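VP4 protein (Tellina virus 1, PDB 3P06) probably acts as a serine protease with a serine-lysine catalytic pair that cleaves the birnavirus polyprotein, here captured as an intramolecular acyl-enzyme. Local coordinates at residues Leu70-Ala75 and Ala105-Ala110; Leu121-Ala126 and Gly152-Ser157. All coordinates share one frame; numbering follows the deposited sequence.

Contact 1: residues Leu70-Ala75 and Ala105-Ala110; sequences LPIKGA and AAACAA
Ile72 comes closest to Cys108 along the backbone, 5.9 Å between their CA atoms, where the irregular chain 70-75 passes the helix 104-111 at Ala107 and Cys108. An inverse gamma turn centred on Pro71 bends the chain here, and the ring of Pro71, with its restricted phi, suits such a tight corner. The turn sets the side chains of Leu70, Pro71 and Ile72 against the helix. Cys108 SG meets two of them: Leu70 CD2 at 3.7 Å and Pro71 CD at 3.9 Å. With SG anti to its own carbonyl carbon (chi1 -69°), the compact thiol stands beside the backbone N, where Leu70 and Pro71 reach it. Further along, the tip of Ile72 rests on Ala107: CD1 lies 3.8 Å from Ala107 CB, with Cys108 N nearby. Ile72 CG1 passes 4.2 Å from Cys108 SG. The single methyl of Ala107 lets the CD1 end of Ile72 come close to the helix.

This apolar seam joins the loop between helix 64-67 and strand 75-81 to the helix that follows the predicted nucleophile Ser102, in a protease of the S50 family. Leu166 of helix 166-173 touches both Pro71 and Cys108, and Ile55 of strand 54-58 packs on Leu70 and Ile72. Just beyond the helical segment, the carboxylate of Asp111 accepts hydrogen bonds from the backbone N atoms of Lys73 and Gly74.

Contact 2: residues Leu121-Ala126 and Gly152-Ser157; sequences LMVTGA and GLAANS. With SO4 (sulfate ion), chain B.
A parallel pair of strands, 122-123 and 153-155, makes up the outer and central strands of a three-stranded parallel sheet next to the predicted catalytic residues, with Met122 paired to Leu153 and Val123 to Ala154. Three backbone bonds join them in the alternating pattern of parallel strands: Met122 N to Gly152 O at 2.8 Å, nearly straight at 175° about the hydrogen, then Ala154 N to Met122 O and Thr124 N to Ala154 O. Met122 O also receives the CA-H of Leu153.

On one face, Leu153 CD1 lies 3.8 Å from CB of Met122, a selenomethionine whose chain then leads away toward Val145 of helix 138-149. On the other, Ala154 CB meets Val123 CG2 at 4.1 Å and Leu121 CD2 at 3.9 Å; a bare methyl lets both larger side chains close over it. Leu121 CG is anti to its backbone N (chi1 -176°), and its CD1 lies against the Gly152 carbonyl, an approach that glycine's lack of a side chain permits.

The connection between the strands carries helix 138-149, giving a beta-alpha-beta crossover, and the predicted active-site Lys141 lies on that helix. Its NZ is hydrogen-bonded to Thr124 OG1 and to the sulfate, whose O1 lies 3.2 Å from Thr124 OG1. Thr124 CG2 packs on Ala155 CB at 3.6 Å, and the Thr124 side chain also touches Ser102, the predicted nucleophile. Beyond the strands, a water donates to Thr124 O and accepts from Asn156 N.

The two contacts lie in series along the chain, contact 1 closing before contact 2 opens, with their centres about 15 Å apart. The first turn of helix 104-111 meets the segment 121-126, which carries the next strand in the chain: Ala105 N lies 2.9 Å from Gly125 O, a probable hydrogen bond, and Ala105 CB packs on Val123 CG1 at 3.6 Å. Helix 166-173 lies against both contacts, meeting Leu121 and Val123 of contact 2 as well. The two predicted catalytic residues are thus carried by neighbouring parts of the fold: Ser102 just before the helix of contact 1, and Lys141 on the crossover helix of contact 2, next to Thr124.

Contact 1: residues Leu70-Ala75 and Ala105-Ala110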
loop_
_atom_site.group_PDB
_atom_site.type_symbol
_atom_site.label_atom_id
_atom_site.label_comp_id
_atom_site.label_asym_id
_atom_site.label_seq_id
_atom_site.Cartn_x
_atom_site.Cartn_y
_atom_site.Cartn_z
ATOM N N LEU A 70 7.340 -5.892 -11.981
ATOM C CA LEU A 70 7.832 -5.789 -10.610
ATOM C C LEU A 70 8.634 -7.033 -10.180
ATOM O O LEU A 70 8.286 -8.149 -10.551
ATOM C CB LEU A 70 6.676 -5.514 -9.606
ATOM C CG LEU A 70 5.967 -4.187 -9.796
ATOM C CD1 LEU A 70 4.599 -4.108 -9.009
ATOM C CD2 LEU A 70 6.927 -3.074 -9.412
ATOM N N PRO A 71 9.695 -6.821 -9.379
ATOM C CA PRO A 71 10.552 -7.924 -8.859
ATOM C C PRO A 71 9.906 -8.547 -7.609
ATOM O O PRO A 71 10.500 -8.565 -6.552
ATOM C CB PRO A 71 11.892 -7.221 -8.523
ATOM C CG PRO A 71 11.495 -5.770 -8.307
ATOM C CD PRO A 71 10.136 -5.484 -8.927
ATOM N N ILE A 72 8.651 -8.945 -7.711
ATOM C CA ILE A 72 7.936 -9.555 -6.599
ATOM C C ILE A 72 7.896 -11.057 -6.950
ATOM O O ILE A 72 7.451 -11.440 -8.064
ATOM C CB ILE A 72 6.505 -8.951 -6.482
ATOM C CG1 ILE A 72 6.585 -7.488 -5.992
ATOM C CG2 ILE A 72 5.588 -9.846 -5.619
ATOM C CD1 ILE A 72 5.291 -6.761 -6.061
ATOM N N LYS A 73 8.378 -11.895 -6.018
ATOM C CA LYS A 73 8.415 -13.361 -6.262
ATOM C C LYS A 73 7.278 -14.109 -5.581
ATOM O O LYS A 73 6.899 -15.151 -6.048
ATOM C CB LYS A 73 9.785 -13.950 -5.853
ATOM C CG LYS A 73 10.890 -13.100 -6.456
ATOM C CD LYS A 73 12.218 -13.748 -6.436
ATOM C CE LYS A 73 12.900 -13.585 -5.100
ATOM N NZ LYS A 73 14.095 -14.501 -5.150
ATOM N N GLY A 74 6.724 -13.575 -4.502
ATOM C CA GLY A 74 5.650 -14.276 -3.800
ATOM C C GLY A 74 4.256 -13.698 -4.128
ATOM O O GLY A 74 4.080 -12.973 -5.150
ATOM N N ALA A 75 3.266 -14.009 -3.295
ATOM C CA ALA A 75 1.895 -13.485 -3.498
ATOM C C ALA A 75 1.741 -12.213 -2.670
ATOM O O ALA A 75 2.237 -12.167 -1.527
ATOM C CB ALA A 75 0.848 -14.546 -3.120
ATOM N N ALA A 105 5.725 0.481 -4.649
ATOM C CA ALA A 105 6.840 0.505 -3.703
ATOM C C ALA A 105 6.493 -0.298 -2.421
ATOM O O ALA A 105 7.317 -1.075 -1.970
ATOM C CB ALA A 105 7.270 1.934 -3.351
ATOM N N ALA A 106 5.278 -0.150 -1.875
ATOM C CA ALA A 106 4.860 -0.927 -0.707
ATOM C C ALA A 106 4.842 -2.474 -0.993
ATOM O O ALA A 106 5.292 -3.287 -0.176
ATOM C CB ALA A 106 3.440 -0.467 -0.226
ATOM N N ALA A 107 4.299 -2.845 -2.141
ATOM C CA ALA A 107 4.193 -4.251 -2.553
ATOM C C ALA A 107 5.601 -4.847 -2.732
ATOM O O ALA A 107 5.838 -6.006 -2.346
ATOM C CB ALA A 107 3.436 -4.360 -3.847
ATOM N N CYS A 108 6.528 -4.089 -3.318
ATOM C CA CYS A 108 7.934 -4.583 -3.402
ATOM C C CYS A 108 8.569 -4.717 -2.016
ATOM O O CYS A 108 9.333 -5.668 -1.744
ATOM C CB CYS A 108 8.807 -3.643 -4.241
ATOM S SG CYS A 108 8.326 -3.695 -5.992
ATOM N N ALA A 109 8.359 -3.710 -1.174
ATOM C CA ALA A 109 8.898 -3.751 0.180
ATOM C C ALA A 109 8.242 -4.880 1.002
ATOM O O ALA A 109 8.943 -5.567 1.736
ATOM C CB ALA A 109 8.791 -2.401 0.885
ATOM N N ALA A 110 6.942 -5.131 0.836
ATOM C CA ALA A 110 6.236 -6.198 1.558
ATOM C C ALA A 110 6.764 -7.560 1.065
ATOM O O ALA A 110 6.919 -8.516 1.882
ATOM C CB ALA A 110 4.773 -6.152 1.338
#

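Contact 2: residues Leu121-Ala126 and Gly152-Ser157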
loop_
_atom_site.group_PDB
_atom_site.type_symbol
_atom_site.label_atom_id
_atom_site.label_comp_id
_atom_site.label_asym_id
_atom_site.label_seq_id
_atom_site.Cartn_x
_atom_site.Cartn_y
_atom_site.Cartn_z
ATOM N N LEU A 121 5.523 2.536 9.225
ATOM C CA LEU A 121 5.955 3.453 8.226
ATOM C C LEU A 121 5.091 3.200 7.011
ATOM O O LEU A 121 4.869 2.044 6.636
ATOM C CB LEU A 121 7.410 3.161 7.864
ATOM C CG LEU A 121 8.077 4.119 6.862
ATOM C CD1 LEU A 121 8.383 5.426 7.498
ATOM C CD2 LEU A 121 9.356 3.548 6.240
HETATM N N MSE A 122 4.609 4.242 6.372
HETATM C CA MSE A 122 3.800 4.041 5.174
HETATM C C MSE A 122 4.721 4.286 3.998
HETATM O O MSE A 122 5.717 5.044 4.115
HETATM C CB MSE A 122 2.650 5.048 5.131
HETATM C CG MSE A 122 1.686 4.860 6.322
HETATM SE SE MSE A 122 0.135 6.073 5.997
HETATM C CE MSE A 122 -0.849 4.751 4.962
ATOM N N VAL A 123 4.398 3.683 2.865
ATOM C CA VAL A 123 5.287 3.854 1.724
ATOM C C VAL A 123 4.494 4.218 0.461
ATOM O O VAL A 123 3.464 3.630 0.215
ATOM C CB VAL A 123 6.104 2.538 1.536
ATOM C CG1 VAL A 123 6.878 2.558 0.210
ATOM C CG2 VAL A 123 7.075 2.297 2.778
ATOM N N THR A 124 4.937 5.175 -0.338
ATOM C CA THR A 124 4.210 5.472 -1.593
ATOM C C THR A 124 5.207 5.575 -2.748
ATOM O O THR A 124 6.303 6.149 -2.583
ATOM C CB THR A 124 3.316 6.819 -1.490
ATOM O OG1 THR A 124 2.444 6.958 -2.634
ATOM C CG2 THR A 124 4.174 8.055 -1.453
ATOM N N GLY A 125 4.785 5.120 -3.931
ATOM C CA GLY A 125 5.500 5.398 -5.162
ATOM C C GLY A 125 5.374 4.251 -6.155
ATOM O O GLY A 125 5.118 3.114 -5.768
ATOM N N ALA A 126 5.560 4.563 -7.431
ATOM C CA ALA A 126 5.531 3.609 -8.499
ATOM C C ALA A 126 6.966 3.103 -8.645
ATOM O O ALA A 126 7.902 3.766 -8.205
ATOM C CB ALA A 126 5.056 4.287 -9.791
ATOM N N GLY A 152 5.055 7.949 10.028
ATOM C CA GLY A 152 5.960 8.408 8.946
ATOM C C GLY A 152 5.599 7.902 7.533
ATOM O O GLY A 152 4.970 6.840 7.345
ATOM N N LEU A 153 6.075 8.636 6.523
ATOM C CA LEU A 153 5.838 8.207 5.156
ATOM C C LEU A 153 7.182 8.200 4.433
ATOM O O LEU A 153 7.916 9.170 4.557
ATOM C CB LEU A 153 4.945 9.224 4.489
ATOM C CG LEU A 153 4.716 8.966 2.977
ATOM C CD1 LEU A 153 3.934 7.667 2.673
ATOM C CD2 LEU A 153 4.007 10.141 2.283
ATOM N N ALA A 154 7.475 7.129 3.684
ATOM C CA ALA A 154 8.651 7.051 2.830
ATOM C C ALA A 154 8.195 7.251 1.412
ATOM O O ALA A 154 7.138 6.729 1.016
ATOM C CB ALA A 154 9.346 5.710 2.947
ATOM N N ALA A 155 8.980 8.006 0.637
ATOM C CA ALA A 155 8.603 8.300 -0.779
ATOM C C ALA A 155 9.839 8.853 -1.436
ATOM O O ALA A 155 10.772 9.243 -0.732
ATOM C CB ALA A 155 7.449 9.403 -0.892
ATOM N N ASN A 156 9.824 8.948 -2.775
ATOM C CA ASN A 156 10.915 9.600 -3.474
ATOM C C ASN A 156 10.640 11.115 -3.488
ATOM O O ASN A 156 10.290 11.694 -4.513
ATOM C CB ASN A 156 11.037 9.034 -4.882
ATOM C CG ASN A 156 12.255 9.599 -5.633
ATOM O OD1 ASN A 156 12.952 10.499 -5.120
ATOM N ND2 ASN A 156 12.524 9.057 -6.814
ATOM N N SER A 157 10.782 11.736 -2.333
ATOM C CA SER A 157 10.441 13.107 -2.160
ATOM C C SER A 157 11.114 13.632 -0.904
ATOM O O SER A 157 11.173 12.969 0.129
ATOM C CB SER A 157 8.936 13.287 -2.006
ATOM O OG SER A 157 8.640 14.465 -1.265
HETATM S S SO4 B . 2.842 9.271 -5.370
HETATM O O1 SO4 B . 3.793 8.201 -5.196
HETATM O O2 SO4 B . 2.920 10.128 -4.187
HETATM O O3 SO4 B . 3.242 10.003 -6.553
HETATM O O4 SO4 B . 1.476 8.877 -5.607
HETATM O O HOH W 1 7.563 7.979 -4.271
#